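Local coordinates for protein trehalose-6-phosphate phosphatase (Candida albicans, PDB 5DXF) that has the GT-B fold of glycosyltransferase family 20 in the N-terminal part of a trehalose-phosphatase, built from two Rossmann-like domains, at residues 442-454 against 496-508. Sequence-based numbering, arbitrary orientation.
Sequences LEFVICQKYNNSP and KVSLESKLYEKVL
V445 pushes its CG1 branch into a hole formed by E500, L503, Y504 and V507, knob-into-hole packing in the second Rossmann-like domain of the GT-B fold. Helix 439-447 belongs to the beta-alpha-beta crossover from strand 428-430 to strand 455-458; helix 493-509 runs across it, and the axes of segments 442-447 and 496-508 approach to 9.1 Å, their N-to-C directions 122° apart. With CG1 anti to the backbone N (chi1 171°), V445 lays this methyl 3.9 Å from L503 CB and 4.0 Å from V507 CG2. One turn earlier, L442 CD2 reaches the same V507 CG2 at 3.8 Å, while I446 CG1 touches V507 through the other methyl, CG1. The Y504 ring stands beside the helix end: I446 CA meets its edge in plane, and K449 CB lies over one face, displaced toward the rim, in a CH-pi contact 3.8 Å from the centroid and 24° off the ring normal. From there the lysine chain, kinked about its CG-CD bond, crosses the rim to the phenol, where NZ donates a hydrogen bond to Y504 OH (2.9 Å). Both polar ends turn to E307 of helix 303-311, which forms a salt bridge with K449 and a hydrogen bond with Y504. E500 runs antiparallel to V445, its chain folded back at the second torsion, and its carboxylate lies by the carbonyl oxygens of V445 and Q448 with no bond between them. Beyond the helix, N452 has a left-handed backbone conformation; its amide crosses over E500 and V497, with OD1 3.3 Å from E500 CB and ND2 against V497 CG2. Within the turn, Q448 OE1 accepts a hydrogen bond from the backbone N-H of S453 (N to OE1 3.0 Å), the donor tilted out of the side-chain carbonyl plane.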
loop_
_atom_site.group_PDB
_atom_site.type_symbol
_atom_site.label_atom_id
_atom_site.label_comp_id
_atom_site.label_asym_id
_atom_site.label_seq_id
_atom_site.Cartn_x
_atom_site.Cartn_y
_atom_site.Cartn_z
ATOM N N LEU A 442 8.237 -3.460 6.744
ATOM C CA LEU A 442 8.123 -4.877 7.069
ATOM C C LEU A 442 9.156 -5.704 6.302
ATOM O O LEU A 442 9.898 -6.506 6.894
ATOM C CB LEU A 442 6.710 -5.374 6.762
ATOM C CG LEU A 442 5.546 -4.559 7.332
ATOM C CD1 LEU A 442 4.215 -5.067 6.792
ATOM C CD2 LEU A 442 5.557 -4.595 8.851
ATOM N N GLU A 443 9.204 -5.499 4.987
ATOM C CA GLU A 443 10.192 -6.167 4.141
ATOM C C GLU A 443 11.620 -5.917 4.628
ATOM O O GLU A 443 12.447 -6.831 4.654
ATOM C CB GLU A 443 10.045 -5.712 2.688
ATOM C CG GLU A 443 9.032 -6.519 1.895
ATOM C CD GLU A 443 8.520 -5.786 0.671
ATOM O OE1 GLU A 443 7.789 -6.407 -0.131
ATOM O OE2 GLU A 443 8.840 -4.589 0.514
ATOM N N PHE A 444 11.896 -4.676 5.017
ATOM C CA PHE A 444 13.196 -4.301 5.563
ATOM C C PHE A 444 13.508 -5.083 6.834
ATOM O O PHE A 444 14.623 -5.595 7.002
ATOM C CB PHE A 444 13.240 -2.798 5.847
ATOM C CG PHE A 444 14.418 -2.366 6.679
ATOM C CD1 PHE A 444 15.655 -2.144 6.092
ATOM C CD2 PHE A 444 14.285 -2.171 8.048
ATOM C CE1 PHE A 444 16.740 -1.741 6.853
ATOM C CE2 PHE A 444 15.364 -1.771 8.816
ATOM C CZ PHE A 444 16.594 -1.553 8.218
ATOM N N VAL A 445 12.526 -5.166 7.728
ATOM C CA VAL A 445 12.705 -5.893 8.980
ATOM C C VAL A 445 13.032 -7.357 8.696
ATOM O O VAL A 445 13.910 -7.933 9.343
ATOM C CB VAL A 445 11.456 -5.797 9.888
ATOM C CG1 VAL A 445 11.585 -6.734 11.073
ATOM C CG2 VAL A 445 11.259 -4.370 10.372
ATOM N N ILE A 446 12.343 -7.954 7.723
ATOM C CA ILE A 446 12.684 -9.317 7.314
ATOM C C ILE A 446 14.128 -9.390 6.816
ATOM O O ILE A 446 14.890 -10.288 7.190
ATOM C CB ILE A 446 11.759 -9.852 6.200
ATOM C CG1 ILE A 446 10.330 -10.030 6.707
ATOM C CG2 ILE A 446 12.286 -11.173 5.661
ATOM C CD1 ILE A 446 9.417 -10.632 5.672
ATOM N N CYS A 447 14.497 -8.428 5.976
ATOM C CA CYS A 447 15.816 -8.404 5.356
ATOM C C CYS A 447 16.938 -8.137 6.351
ATOM O O CYS A 447 18.111 -8.322 6.027
ATOM C CB CYS A 447 15.862 -7.349 4.247
ATOM S SG CYS A 447 14.931 -7.777 2.759
ATOM N N GLN A 448 16.584 -7.697 7.554
ATOM C CA GLN A 448 17.597 -7.358 8.546
ATOM C C GLN A 448 17.703 -8.349 9.697
ATOM O O GLN A 448 18.361 -8.056 10.689
ATOM C CB GLN A 448 17.327 -5.965 9.120
ATOM C CG GLN A 448 17.597 -4.847 8.145
ATOM C CD GLN A 448 19.026 -4.843 7.649
ATOM O OE1 GLN A 448 19.949 -5.204 8.378
ATOM N NE2 GLN A 448 19.219 -4.435 6.402
ATOM N N LYS A 449 17.074 -9.514 9.580
ATOM C CA LYS A 449 17.057 -10.457 10.697
ATOM C C LYS A 449 18.462 -10.921 11.082
ATOM O O LYS A 449 18.743 -11.138 12.259
ATOM C CB LYS A 449 16.168 -11.672 10.384
ATOM C CG LYS A 449 16.877 -12.839 9.712
ATOM C CD LYS A 449 15.896 -13.915 9.256
ATOM C CE LYS A 449 15.812 -15.086 10.235
ATOM N NZ LYS A 449 15.052 -16.246 9.667
ATOM N N TYR A 450 19.350 -11.055 10.104
ATOM C CA TYR A 450 20.703 -11.500 10.400
ATOM C C TYR A 450 21.625 -10.308 10.621
ATOM O O TYR A 450 22.561 -10.372 11.417
ATOM C CB TYR A 450 21.234 -12.391 9.272
ATOM C CG TYR A 450 20.390 -13.617 9.009
ATOM C CD1 TYR A 450 19.886 -13.877 7.743
ATOM C CD2 TYR A 450 20.095 -14.515 10.027
ATOM C CE1 TYR A 450 19.115 -15.002 7.493
ATOM C CE2 TYR A 450 19.324 -15.642 9.789
ATOM C CZ TYR A 450 18.837 -15.880 8.520
ATOM O OH TYR A 450 18.073 -16.998 8.281
ATOM N N ASN A 451 21.340 -9.213 9.930
ATOM C CA ASN A 451 22.196 -8.038 9.984
ATOM C C ASN A 451 21.815 -7.053 11.093
ATOM O O ASN A 451 22.673 -6.343 11.623
ATOM C CB ASN A 451 22.186 -7.334 8.619
ATOM C CG ASN A 451 23.252 -6.272 8.511
ATOM O OD1 ASN A 451 23.062 -5.244 7.867
ATOM N ND2 ASN A 451 24.389 -6.517 9.156
ATOM N N ASN A 452 20.530 -7.025 11.436
ATOM C CA ASN A 452 20.011 -6.237 12.560
ATOM C C ASN A 452 20.170 -4.725 12.439
ATOM O O ASN A 452 20.476 -4.055 13.422
ATOM C CB ASN A 452 20.659 -6.689 13.878
ATOM C CG ASN A 452 20.474 -8.167 14.151
ATOM O OD1 ASN A 452 19.353 -8.644 14.330
ATOM N ND2 ASN A 452 21.581 -8.895 14.208
ATOM N N SER A 453 19.953 -4.179 11.249
ATOM C CA SER A 453 19.997 -2.730 11.084
ATOM C C SER A 453 18.686 -2.081 11.542
ATOM O O SER A 453 17.604 -2.628 11.318
ATOM C CB SER A 453 20.305 -2.358 9.633
ATOM O OG SER A 453 21.670 -2.597 9.332
ATOM N N PRO A 454 18.787 -0.910 12.197
ATOM C CA PRO A 454 17.639 -0.200 12.776
ATOM C C PRO A 454 16.641 0.383 11.769
ATOM O O PRO A 454 16.980 0.807 10.651
ATOM C CB PRO A 454 18.296 0.931 13.579
ATOM C CG PRO A 454 19.618 1.130 12.950
ATOM C CD PRO A 454 20.059 -0.238 12.519
ATOM N N LYS A 496 20.498 -3.149 18.880
ATOM C CA LYS A 496 20.152 -3.499 17.504
ATOM C C LYS A 496 19.568 -4.908 17.413
ATOM O O LYS A 496 18.457 -5.087 16.908
ATOM C CB LYS A 496 21.379 -3.377 16.593
ATOM C CG LYS A 496 21.920 -1.959 16.453
ATOM C CD LYS A 496 23.332 -1.936 15.864
ATOM C CE LYS A 496 23.366 -2.421 14.423
ATOM N NZ LYS A 496 24.686 -2.144 13.781
ATOM N N VAL A 497 20.305 -5.903 17.907
ATOM C CA VAL A 497 19.853 -7.293 17.819
ATOM C C VAL A 497 18.515 -7.515 18.528
ATOM O O VAL A 497 17.617 -8.137 17.969
ATOM C CB VAL A 497 20.893 -8.275 18.404
ATOM C CG1 VAL A 497 20.453 -9.722 18.175
ATOM C CG2 VAL A 497 22.275 -8.019 17.802
ATOM N N SER A 498 18.376 -7.002 19.748
ATOM C CA SER A 498 17.128 -7.143 20.496
ATOM C C SER A 498 15.944 -6.509 19.767
ATOM O O SER A 498 14.898 -7.150 19.587
ATOM C CB SER A 498 17.270 -6.532 21.893
ATOM O OG SER A 498 17.590 -5.154 21.823
ATOM N N LEU A 499 16.111 -5.256 19.353
ATOM C CA LEU A 499 15.045 -4.536 18.666
ATOM C C LEU A 499 14.637 -5.258 17.384
ATOM O O LEU A 499 13.443 -5.426 17.101
ATOM C CB LEU A 499 15.481 -3.103 18.359
ATOM C CG LEU A 499 14.382 -2.136 17.920
ATOM C CD1 LEU A 499 13.098 -2.420 18.680
ATOM C CD2 LEU A 499 14.833 -0.704 18.153
ATOM N N GLU A 500 15.632 -5.704 16.624
ATOM C CA GLU A 500 15.362 -6.456 15.406
ATOM C C GLU A 500 14.654 -7.767 15.718
ATOM O O GLU A 500 13.830 -8.211 14.932
ATOM C CB GLU A 500 16.647 -6.733 14.629
ATOM C CG GLU A 500 16.610 -6.246 13.185
ATOM C CD GLU A 500 15.384 -6.704 12.423
ATOM O OE1 GLU A 500 15.217 -7.925 12.216
ATOM O OE2 GLU A 500 14.585 -5.833 12.025
ATOM N N SER A 501 14.975 -8.388 16.851
ATOM C CA SER A 501 14.276 -9.603 17.254
ATOM C C SER A 501 12.798 -9.285 17.410
ATOM O O SER A 501 11.950 -9.843 16.694
ATOM C CB SER A 501 14.839 -10.177 18.555
ATOM O OG SER A 501 14.186 -11.393 18.886
ATOM N N LYS A 502 12.514 -8.359 18.327
ATOM C CA LYS A 502 11.151 -7.918 18.622
ATOM C C LYS A 502 10.347 -7.618 17.360
ATOM O O LYS A 502 9.261 -8.177 17.150
ATOM C CB LYS A 502 11.183 -6.678 19.523
ATOM C CG LYS A 502 11.917 -6.881 20.841
ATOM C CD LYS A 502 12.015 -5.592 21.643
ATOM C CE LYS A 502 12.717 -5.838 22.972
ATOM N NZ LYS A 502 11.848 -5.553 24.149
ATOM N N LEU A 503 10.896 -6.748 16.517
ATOM C CA LEU A 503 10.229 -6.353 15.281
ATOM C C LEU A 503 10.059 -7.519 14.313
ATOM O O LEU A 503 9.055 -7.605 13.612
ATOM C CB LEU A 503 11.002 -5.235 14.584
ATOM C CG LEU A 503 11.175 -3.934 15.361
ATOM C CD1 LEU A 503 12.002 -2.949 14.551
ATOM C CD2 LEU A 503 9.821 -3.347 15.711
ATOM N N TYR A 504 11.041 -8.413 14.274
ATOM C CA TYR A 504 11.010 -9.530 13.338
ATOM C C TYR A 504 9.886 -10.492 13.685
ATOM O O TYR A 504 9.054 -10.799 12.832
ATOM C CB TYR A 504 12.351 -10.260 13.314
ATOM C CG TYR A 504 12.444 -11.369 12.296
ATOM C CD1 TYR A 504 12.600 -11.091 10.944
ATOM C CD2 TYR A 504 12.389 -12.696 12.689
ATOM C CE1 TYR A 504 12.691 -12.113 10.009
ATOM C CE2 TYR A 504 12.478 -13.720 11.769
ATOM C CZ TYR A 504 12.630 -13.427 10.433
ATOM O OH TYR A 504 12.716 -14.460 9.530
ATOM N N GLU A 505 9.837 -10.957 14.931
ATOM C CA GLU A 505 8.735 -11.839 15.313
ATOM C C GLU A 505 7.395 -11.095 15.286
ATOM O O GLU A 505 6.352 -11.710 15.056
ATOM C CB GLU A 505 8.976 -12.473 16.690
ATOM C CG GLU A 505 9.700 -11.608 17.696
ATOM C CD GLU A 505 9.622 -12.184 19.089
ATOM O OE1 GLU A 505 10.251 -13.236 19.343
ATOM O OE2 GLU A 505 8.916 -11.587 19.930
ATOM N N LYS A 506 7.417 -9.777 15.489
ATOM C CA LYS A 506 6.175 -9.010 15.401
ATOM C C LYS A 506 5.633 -8.993 13.970
ATOM O O LYS A 506 4.422 -9.053 13.755
ATOM C CB LYS A 506 6.361 -7.578 15.900
ATOM C CG LYS A 506 5.039 -6.851 16.129
ATOM C CD LYS A 506 4.154 -7.625 17.105
ATOM C CE LYS A 506 2.777 -6.993 17.253
ATOM N NZ LYS A 506 2.036 -6.954 15.961
ATOM N N VAL A 507 6.539 -8.907 12.999
ATOM C CA VAL A 507 6.184 -8.966 11.585
ATOM C C VAL A 507 5.742 -10.375 11.203
ATOM O O VAL A 507 4.762 -10.555 10.477
ATOM C CB VAL A 507 7.368 -8.536 10.686
ATOM C CG1 VAL A 507 7.088 -8.861 9.227
ATOM C CG2 VAL A 507 7.641 -7.050 10.850
ATOM N N LEU A 508 6.479 -11.348 11.712
ATOM C CA LEU A 508 6.221 -12.743 11.461
ATOM C C LEU A 508 4.880 -13.146 12.052
ATOM O O LEU A 508 4.268 -14.115 11.629
ATOM C CB LEU A 508 7.359 -13.582 12.009
ATOM C CG LEU A 508 8.451 -13.909 10.988
ATOM C CD1 LEU A 508 9.466 -12.788 10.865
ATOM C CD2 LEU A 508 9.139 -15.215 11.321
#